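Local coordinates for protein prolyl endopeptidase (Myxococcus xanthus, PDB 2BKL) that probably hydrolyses oligopeptides after proline, and far less readily after alanine, as a serine peptidase of the S9A family, at residues I245-G248 with W249-D253; W493-A496 with G497-D500; D233-D237 with G238-F242. All coordinates share one frame; numbering follows the deposited sequence.

Interactions 1 and 3 belong to one four-stranded sheet of the β-propeller and share strand 241-247, which runs from one hairpin turn to the other. Interaction 2 lies in the hydrolase domain, at the end of helix 491-495. All three are partly buried. Interaction 3 lies farthest from the centre of the chain, about 27 Å against about 17 and 18 Å for the other two. Its turn is tied by neutral hydrogen bonds and one carboxylate oxygen. Interactions 1 and 2 instead each turn on an arginine, R247 against E251 and D253 in the first and R498 against D495 in the second. These two touch across the domain boundary, where S250 packs on H494 and R498, and W249 reaches the bound ligand.

Interaction 1: I245-G248 with W249-D253; sequences ILRG and WSEND. With ZAH (N-[(benzyloxy)carbonyl]-L-alanyl-L-proline), chain C.
I245 pairs with D253 by two backbone hydrogen bonds. D253 N gives the shorter one to I245 O, at 3.0 Å. Their side chains stand on the same face of the sheet, with I245 CB and D253 CB 4.3 Å apart. L246 comes next, opposite N252 in a non-hydrogen-bonded pair. Its CD2 runs alongside N252 CB at 3.6 Å. The amide oxygen of N252 turns to another partner, Y275 N. This is a β-hairpin. Its strands 241-247 and 251-257 are the middle two of a four-stranded antiparallel blade of the propeller domain. R247 N then bonds to E251 O, and the R247 side chain carries a salt-bridge network. A bend at chi3 (-68°) brings the guanidinium back toward strand 251-253. R247 NE meets the anti lone pair of E251 OE2 at 2.5 Å, with the guanidinium and carboxylate planes 87° apart. R247 NH1 and NH2 grip D253 end-on: NH1 to OD2 is 3.0 Å and NH2 to OD1 is 2.9 Å. Both oxygens lie in the guanidinium plane, while the nitrogens come from above the carboxylate. D253 OD1 also accepts from G270 N. A leucine in place of R247 would probably leave the carboxylates of E251 and D253 without the positive charge that ties them together. G248 has a positive phi and makes the turn. A water bridges G248 O and E251 O. The W249 ring packs obliquely on G248 and passes to the ligand, where W249 CZ2 is 3.5 Å from ZAH N14. F456 meets this indole edge-to-face.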
loop_
_atom_site.group_PDB
_atom_site.type_symbol
_atom_site.label_atom_id
_atom_site.label_comp_id
_atom_site.label_asym_id
_atom_site.label_seq_id
_atom_site.Cartn_x
_atom_site.Cartn_y
_atom_site.Cartn_z
ATOM N N ILE A 245 10.736 12.194 12.102
ATOM C CA ILE A 245 9.502 12.956 11.946
ATOM C C ILE A 245 9.238 13.014 10.445
ATOM O O ILE A 245 9.978 13.685 9.707
ATOM C CB ILE A 245 9.613 14.360 12.576
ATOM C CG1 ILE A 245 9.925 14.253 14.085
ATOM C CG2 ILE A 245 8.318 15.118 12.315
ATOM C CD1 ILE A 245 10.153 15.580 14.748
ATOM N N LEU A 246 8.235 12.267 10.006
ATOM C CA LEU A 246 7.913 12.119 8.599
ATOM C C LEU A 246 6.848 13.159 8.231
ATOM O O LEU A 246 5.768 13.172 8.809
ATOM C CB LEU A 246 7.384 10.717 8.311
ATOM C CG LEU A 246 8.313 9.570 8.736
ATOM C CD1 LEU A 246 7.661 8.197 8.460
ATOM C CD2 LEU A 246 9.638 9.662 7.995
ATOM N N ARG A 247 7.169 14.075 7.325
ATOM C CA ARG A 247 6.202 15.026 6.803
ATOM C C ARG A 247 5.704 14.506 5.459
ATOM O O ARG A 247 6.245 14.821 4.393
ATOM C CB ARG A 247 6.806 16.415 6.703
ATOM C CG ARG A 247 6.941 17.049 8.078
ATOM C CD ARG A 247 7.391 18.500 8.032
ATOM N NE ARG A 247 8.752 18.511 7.562
ATOM C CZ ARG A 247 9.784 18.229 8.337
ATOM N NH1 ARG A 247 9.580 17.947 9.622
ATOM N NH2 ARG A 247 11.012 18.211 7.818
ATOM N N GLY A 248 4.687 13.665 5.522
ATOM C CA GLY A 248 4.157 12.981 4.366
ATOM C C GLY A 248 5.227 12.091 3.767
ATOM O O GLY A 248 5.955 11.383 4.485
ATOM N N TRP A 249 5.280 12.103 2.440
ATOM C CA TRP A 249 6.133 11.240 1.652
ATOM C C TRP A 249 7.216 12.046 0.937
ATOM O O TRP A 249 7.859 11.546 0.019
ATOM C CB TRP A 249 5.238 10.459 0.661
ATOM C CG TRP A 249 4.461 9.364 1.333
ATOM C CD1 TRP A 249 4.764 8.032 1.325
ATOM C CD2 TRP A 249 3.319 9.495 2.222
ATOM N NE1 TRP A 249 3.881 7.328 2.097
ATOM C CE2 TRP A 249 2.985 8.200 2.657
ATOM C CE3 TRP A 249 2.508 10.560 2.632
ATOM C CZ2 TRP A 249 1.911 7.941 3.497
ATOM C CZ3 TRP A 249 1.440 10.285 3.512
ATOM C CH2 TRP A 249 1.158 8.996 3.912
ATOM N N SER A 250 7.455 13.295 1.334
ATOM C CA SER A 250 8.414 14.148 0.604
ATOM C C SER A 250 9.561 14.676 1.403
ATOM O O SER A 250 10.574 15.074 0.822
ATOM C CB SER A 250 7.701 15.354 0.004
ATOM O OG SER A 250 6.567 14.895 -0.706
ATOM N N GLU A 251 9.422 14.721 2.719
ATOM C CA GLU A 251 10.512 15.226 3.544
ATOM C C GLU A 251 10.422 14.670 4.937
ATOM O O GLU A 251 9.357 14.241 5.368
ATOM C CB GLU A 251 10.591 16.766 3.513
ATOM C CG GLU A 251 9.517 17.492 4.265
ATOM C CD GLU A 251 9.718 19.014 4.315
ATOM O OE1 GLU A 251 10.163 19.657 3.336
ATOM O OE2 GLU A 251 9.388 19.589 5.362
ATOM N N ASN A 252 11.554 14.565 5.591
ATOM C CA ASN A 252 11.580 14.157 6.996
ATOM C C ASN A 252 12.796 14.686 7.724
ATOM O O ASN A 252 13.766 15.111 7.112
ATOM C CB ASN A 252 11.504 12.629 7.144
ATOM C CG ASN A 252 12.753 11.921 6.674
ATOM O OD1 ASN A 252 12.874 11.631 5.480
ATOM N ND2 ASN A 252 13.637 11.560 7.601
ATOM N N ASP A 253 12.702 14.660 9.045
ATOM C CA ASP A 253 13.813 14.927 9.938
ATOM C C ASP A 253 14.316 13.634 10.504
ATOM O O ASP A 253 13.565 12.656 10.634
ATOM C CB ASP A 253 13.359 15.786 11.106
ATOM C CG ASP A 253 12.804 17.118 10.677
ATOM O OD1 ASP A 253 13.189 17.625 9.598
ATOM O OD2 ASP A 253 11.968 17.724 11.385
HETATM C C1 ZAH C . -4.915 4.949 0.103
HETATM O O2 ZAH C . -4.284 5.437 -1.060
HETATM C C3 ZAH C . -4.730 5.878 1.326
HETATM C C4 ZAH C . -5.375 7.248 1.103
HETATM C C5 ZAH C . -4.290 8.149 0.526
HETATM C C6 ZAH C . -2.968 7.573 0.960
HETATM N N7 ZAH C . -3.332 6.298 1.564
HETATM C C8 ZAH C . -2.449 5.521 2.188
HETATM O O9 ZAH C . -2.896 4.419 2.764
HETATM C C10 ZAH C . -1.019 6.008 2.510
HETATM C C11 ZAH C . -0.231 5.693 1.238
HETATM N N14 ZAH C . -0.433 5.283 3.609
HETATM C C15 ZAH C . -0.800 5.509 4.849
HETATM O O16 ZAH C . -1.644 6.461 5.152
HETATM O O17 ZAH C . -0.217 4.704 5.882
HETATM C C18 ZAH C . -0.797 4.912 7.195
HETATM C C19 ZAH C . -0.353 3.837 8.194
HETATM C C20 ZAH C . 0.995 3.766 8.568
HETATM C C21 ZAH C . 1.414 2.785 9.468
HETATM C C22 ZAH C . 0.481 1.896 10.008
HETATM C C23 ZAH C . -0.869 1.979 9.657
HETATM C C24 ZAH C . -1.284 2.950 8.746
HETATM O O HOH W 1 8.662 11.508 4.669
#

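Interaction 2: W493-A496 with G497-D500; sequences WHDA and GRLD
D495 and H494 both meet R498 where helix 491-495 runs out into a loop. The segment belongs to the α/β-hydrolase domain, on the side that faces the propeller. One backbone hydrogen bond closes the last turn: G497 N gives to H494 O at 3.0 Å. The donor comes from above the carbonyl plane of H494. The ionic part joins D495 and R498, whose side chains lie side by side and point the same way. R498 NE gives a nearly straight bond to D495 OD1 at 2.7 Å. D495 OD1 is met on its anti side, 34° out of the carboxylate plane, but it stays close to the guanidinium plane. R498 NH2 adds a weak bond to the same oxygen at 3.3 Å. The other oxygen, D495 OD2, forms a salt bridge with K491 one turn back, so the carboxylate is held between two basic side chains. The apolar part is a CH-pi contact. The R498 chain is extended from CG to NE and crosses the H494 ring, with CD over one face at 3.7 Å from the centroid. E577 OE1 accepts from H494 NE2, which is likely to fix the rotation of this ring. S250 of the propeller packs against both H494 and R498. Over the ring, R498 CD sits off-centre toward the rim, and its nearest ring atom is H494 NE2 at 3.4 Å.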
loop_
_atom_site.group_PDB
_atom_site.type_symbol
_atom_site.label_atom_id
_atom_site.label_comp_id
_atom_site.label_asym_id
_atom_site.label_seq_id
_atom_site.Cartn_x
_atom_site.Cartn_y
_atom_site.Cartn_z
ATOM N N TRP A 493 9.230 12.684 -10.369
ATOM C CA TRP A 493 8.021 11.962 -10.814
ATOM C C TRP A 493 6.921 12.122 -9.761
ATOM O O TRP A 493 5.770 12.418 -10.081
ATOM C CB TRP A 493 8.345 10.505 -11.029
ATOM C CG TRP A 493 7.422 9.771 -11.955
ATOM C CD1 TRP A 493 6.604 8.743 -11.645
ATOM C CD2 TRP A 493 7.317 9.962 -13.361
ATOM N NE1 TRP A 493 5.942 8.298 -12.758
ATOM C CE2 TRP A 493 6.372 9.047 -13.832
ATOM C CE3 TRP A 493 7.917 10.847 -14.275
ATOM C CZ2 TRP A 493 6.042 8.945 -15.161
ATOM C CZ3 TRP A 493 7.577 10.753 -15.597
ATOM C CH2 TRP A 493 6.640 9.810 -16.022
ATOM N N HIS A 494 7.295 11.967 -8.500
ATOM C CA HIS A 494 6.386 12.097 -7.391
ATOM C C HIS A 494 5.877 13.552 -7.324
ATOM O O HIS A 494 4.673 13.806 -7.264
ATOM C CB HIS A 494 7.098 11.685 -6.074
ATOM C CG HIS A 494 6.277 11.861 -4.848
ATOM N ND1 HIS A 494 6.838 12.209 -3.641
ATOM C CD2 HIS A 494 4.943 11.770 -4.635
ATOM C CE1 HIS A 494 5.881 12.320 -2.733
ATOM N NE2 HIS A 494 4.717 12.055 -3.309
ATOM N N ASP A 495 6.813 14.485 -7.321
ATOM C CA ASP A 495 6.462 15.903 -7.165
ATOM C C ASP A 495 5.593 16.435 -8.288
ATOM O O ASP A 495 4.742 17.304 -8.055
ATOM C CB ASP A 495 7.706 16.779 -7.014
ATOM C CG ASP A 495 8.346 16.674 -5.646
ATOM O OD1 ASP A 495 7.757 16.067 -4.709
ATOM O OD2 ASP A 495 9.490 17.169 -5.465
ATOM N N ALA A 496 5.765 15.912 -9.500
ATOM C CA ALA A 496 4.944 16.350 -10.619
ATOM C C ALA A 496 3.534 15.757 -10.604
ATOM O O ALA A 496 2.764 15.988 -11.548
ATOM C CB ALA A 496 5.627 16.042 -11.932
ATOM N N GLY A 497 3.167 15.016 -9.563
ATOM C CA GLY A 497 1.832 14.471 -9.446
ATOM C C GLY A 497 1.249 14.633 -8.067
ATOM O O GLY A 497 0.499 13.787 -7.630
ATOM N N ARG A 498 1.627 15.690 -7.371
ATOM C CA ARG A 498 1.051 15.962 -6.053
ATOM C C ARG A 498 0.797 17.461 -5.864
ATOM O O ARG A 498 1.214 18.309 -6.675
ATOM C CB ARG A 498 1.963 15.403 -4.965
ATOM C CG ARG A 498 3.225 16.147 -4.770
ATOM C CD ARG A 498 4.203 15.379 -3.890
ATOM N NE ARG A 498 5.315 16.223 -3.496
ATOM C CZ ARG A 498 5.356 16.986 -2.408
ATOM N NH1 ARG A 498 4.367 17.007 -1.544
ATOM N NH2 ARG A 498 6.421 17.727 -2.192
ATOM N N LEU A 499 0.099 17.796 -4.782
ATOM C CA LEU A 499 -0.239 19.171 -4.494
ATOM C C LEU A 499 -0.890 19.871 -5.694
ATOM O O LEU A 499 -1.858 19.377 -6.241
ATOM C CB LEU A 499 0.973 19.922 -3.914
ATOM C CG LEU A 499 1.534 19.305 -2.646
ATOM C CD1 LEU A 499 2.854 19.946 -2.264
ATOM C CD2 LEU A 499 0.538 19.384 -1.472
ATOM N N ASP A 500 -0.353 21.012 -6.123
ATOM C CA ASP A 500 -0.948 21.772 -7.213
ATOM C C ASP A 500 -0.840 21.069 -8.563
ATOM O O ASP A 500 -1.517 21.459 -9.512
ATOM C CB ASP A 500 -0.252 23.134 -7.336
ATOM C CG ASP A 500 1.266 23.009 -7.445
ATOM O OD1 ASP A 500 1.917 22.598 -6.445
ATOM O OD2 ASP A 500 1.916 23.264 -8.484
#

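Interaction 3: D233-D237 with G238-F242; sequences DLSRD and GKYLF
The backbones of D233 and F242 form an antiparallel hydrogen-bonded pair, and a type I turn from S235 to G238 reverses the chain. F242 N gives an almost straight bond to D233 O at 2.9 Å. D233 N answers to F242 O. S235 N closes the ladder on Y240 O, and G238 N returns to S235 O inside the turn. G238 has a positive phi (74°) and leads the chain on into K239. Two polar side chains brace the loop from within. S235 OG takes Y240 N at 3.1 Å and gives its own proton to D237 OD1 at 2.7 Å. That oxygen also receives K239 N at 2.9 Å, which makes an Asx turn. The two donors reach D237 OD1 from opposite faces of the carboxylate plane. The chi1 of D237 (58°) sets CG between the backbone N and the carbonyl carbon, and this turns OD1 in over the loop. A water links D237 O to K239 NZ. S235 OG also lies at the edge of the Y240 ring, whose hydroxyl is bonded to D282. On the other face, L234 reaches across the strands: its CD1 is 3.5 Å from Y240 O and 4.2 Å from L241 CB. L241 CD1 comes within 3.5 Å of D233 O. F242 and Y240 both meet F284 edge-to-face, which packs this turn against the neighbouring sheet. The arrangement is a β-hairpin joining strands 229-234 and 241-247, the first two of a four-stranded blade in the β-propeller of prolyl oligopeptidases.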
loop_
_atom_site.group_PDB
_atom_site.type_symbol
_atom_site.label_atom_id
_atom_site.label_comp_id
_atom_site.label_asym_id
_atom_site.label_seq_id
_atom_site.Cartn_x
_atom_site.Cartn_y
_atom_site.Cartn_z
ATOM N N ASP A 233 13.643 3.698 15.051
ATOM C CA ASP A 233 14.404 2.520 14.636
ATOM C C ASP A 233 15.605 2.369 15.554
ATOM O O ASP A 233 15.984 3.315 16.234
ATOM C CB ASP A 233 14.858 2.660 13.185
ATOM C CG ASP A 233 15.129 1.313 12.495
ATOM O OD1 ASP A 233 14.913 0.242 13.126
ATOM O OD2 ASP A 233 15.578 1.236 11.315
ATOM N N LEU A 234 16.182 1.183 15.583
ATOM C CA LEU A 234 17.269 0.849 16.505
ATOM C C LEU A 234 18.318 0.058 15.739
ATOM O O LEU A 234 17.987 -0.865 15.016
ATOM C CB LEU A 234 16.760 0.015 17.694
ATOM C CG LEU A 234 17.803 -0.279 18.780
ATOM C CD1 LEU A 234 18.205 0.975 19.558
ATOM C CD2 LEU A 234 17.309 -1.368 19.753
ATOM N N SER A 235 19.588 0.416 15.909
ATOM C CA SER A 235 20.653 -0.344 15.284
ATOM C C SER A 235 20.753 -1.729 15.913
ATOM O O SER A 235 20.332 -1.953 17.033
ATOM C CB SER A 235 22.001 0.403 15.412
ATOM O OG SER A 235 22.412 0.519 16.755
ATOM N N ARG A 236 21.295 -2.662 15.142
ATOM C CA ARG A 236 21.542 -4.026 15.633
ATOM C C ARG A 236 22.310 -4.128 16.928
ATOM O O ARG A 236 21.972 -4.939 17.791
ATOM C CB ARG A 236 22.302 -4.818 14.585
ATOM C CG ARG A 236 21.434 -5.424 13.584
ATOM C CD ARG A 236 20.475 -6.497 14.115
ATOM N NE ARG A 236 21.064 -7.663 14.785
ATOM C CZ ARG A 236 21.778 -8.609 14.173
ATOM N NH1 ARG A 236 22.063 -8.500 12.877
ATOM N NH2 ARG A 236 22.231 -9.667 14.844
ATOM N N ASP A 237 23.346 -3.320 17.098
ATOM C CA ASP A 237 24.136 -3.359 18.322
ATOM C C ASP A 237 23.477 -2.642 19.500
ATOM O O ASP A 237 24.028 -2.591 20.605
ATOM C CB ASP A 237 25.572 -2.828 18.080
ATOM C CG ASP A 237 25.627 -1.389 17.528
ATOM O OD1 ASP A 237 24.661 -0.598 17.678
ATOM O OD2 ASP A 237 26.648 -0.971 16.932
ATOM N N GLY A 238 22.286 -2.061 19.264
ATOM C CA GLY A 238 21.572 -1.362 20.313
ATOM C C GLY A 238 22.148 -0.002 20.683
ATOM O O GLY A 238 21.666 0.661 21.589
ATOM N N LYS A 239 23.174 0.435 19.967
ATOM C CA LYS A 239 23.912 1.615 20.386
ATOM C C LYS A 239 23.361 2.912 19.808
ATOM O O LYS A 239 23.669 3.983 20.308
ATOM C CB LYS A 239 25.400 1.488 20.035
ATOM C CG LYS A 239 26.150 0.463 20.895
ATOM C CD LYS A 239 26.187 0.837 22.380
ATOM C CE LYS A 239 27.075 -0.105 23.206
ATOM N NZ LYS A 239 26.267 -0.863 24.224
ATOM N N TYR A 240 22.537 2.813 18.767
ATOM C CA TYR A 240 22.004 4.002 18.105
ATOM C C TYR A 240 20.503 3.870 17.954
ATOM O O TYR A 240 19.980 2.982 17.279
ATOM C CB TYR A 240 22.706 4.253 16.757
ATOM C CG TYR A 240 24.218 4.338 16.864
ATOM C CD1 TYR A 240 24.842 5.516 17.267
ATOM C CD2 TYR A 240 25.017 3.234 16.582
ATOM C CE1 TYR A 240 26.199 5.586 17.390
ATOM C CE2 TYR A 240 26.394 3.305 16.694
ATOM C CZ TYR A 240 26.963 4.488 17.109
ATOM O OH TYR A 240 28.352 4.608 17.255
ATOM N N LEU A 241 19.819 4.787 18.606
ATOM C CA LEU A 241 18.378 4.946 18.491
ATOM C C LEU A 241 18.035 6.140 17.602
ATOM O O LEU A 241 18.527 7.229 17.797
ATOM C CB LEU A 241 17.793 5.129 19.886
ATOM C CG LEU A 241 16.313 5.462 19.985
ATOM C CD1 LEU A 241 15.463 4.297 19.550
ATOM C CD2 LEU A 241 16.021 5.877 21.417
ATOM N N PHE A 242 17.190 5.905 16.602
ATOM C CA PHE A 242 16.748 6.928 15.657
ATOM C C PHE A 242 15.247 7.210 15.802
ATOM O O PHE A 242 14.443 6.291 16.026
ATOM C CB PHE A 242 17.001 6.465 14.220
ATOM C CG PHE A 242 18.434 6.261 13.912
ATOM C CD1 PHE A 242 19.239 7.335 13.620
ATOM C CD2 PHE A 242 18.975 4.999 13.937
ATOM C CE1 PHE A 242 20.596 7.151 13.361
ATOM C CE2 PHE A 242 20.310 4.796 13.703
ATOM C CZ PHE A 242 21.122 5.882 13.420
HETATM O O HOH W 2 23.654 -1.583 23.343
#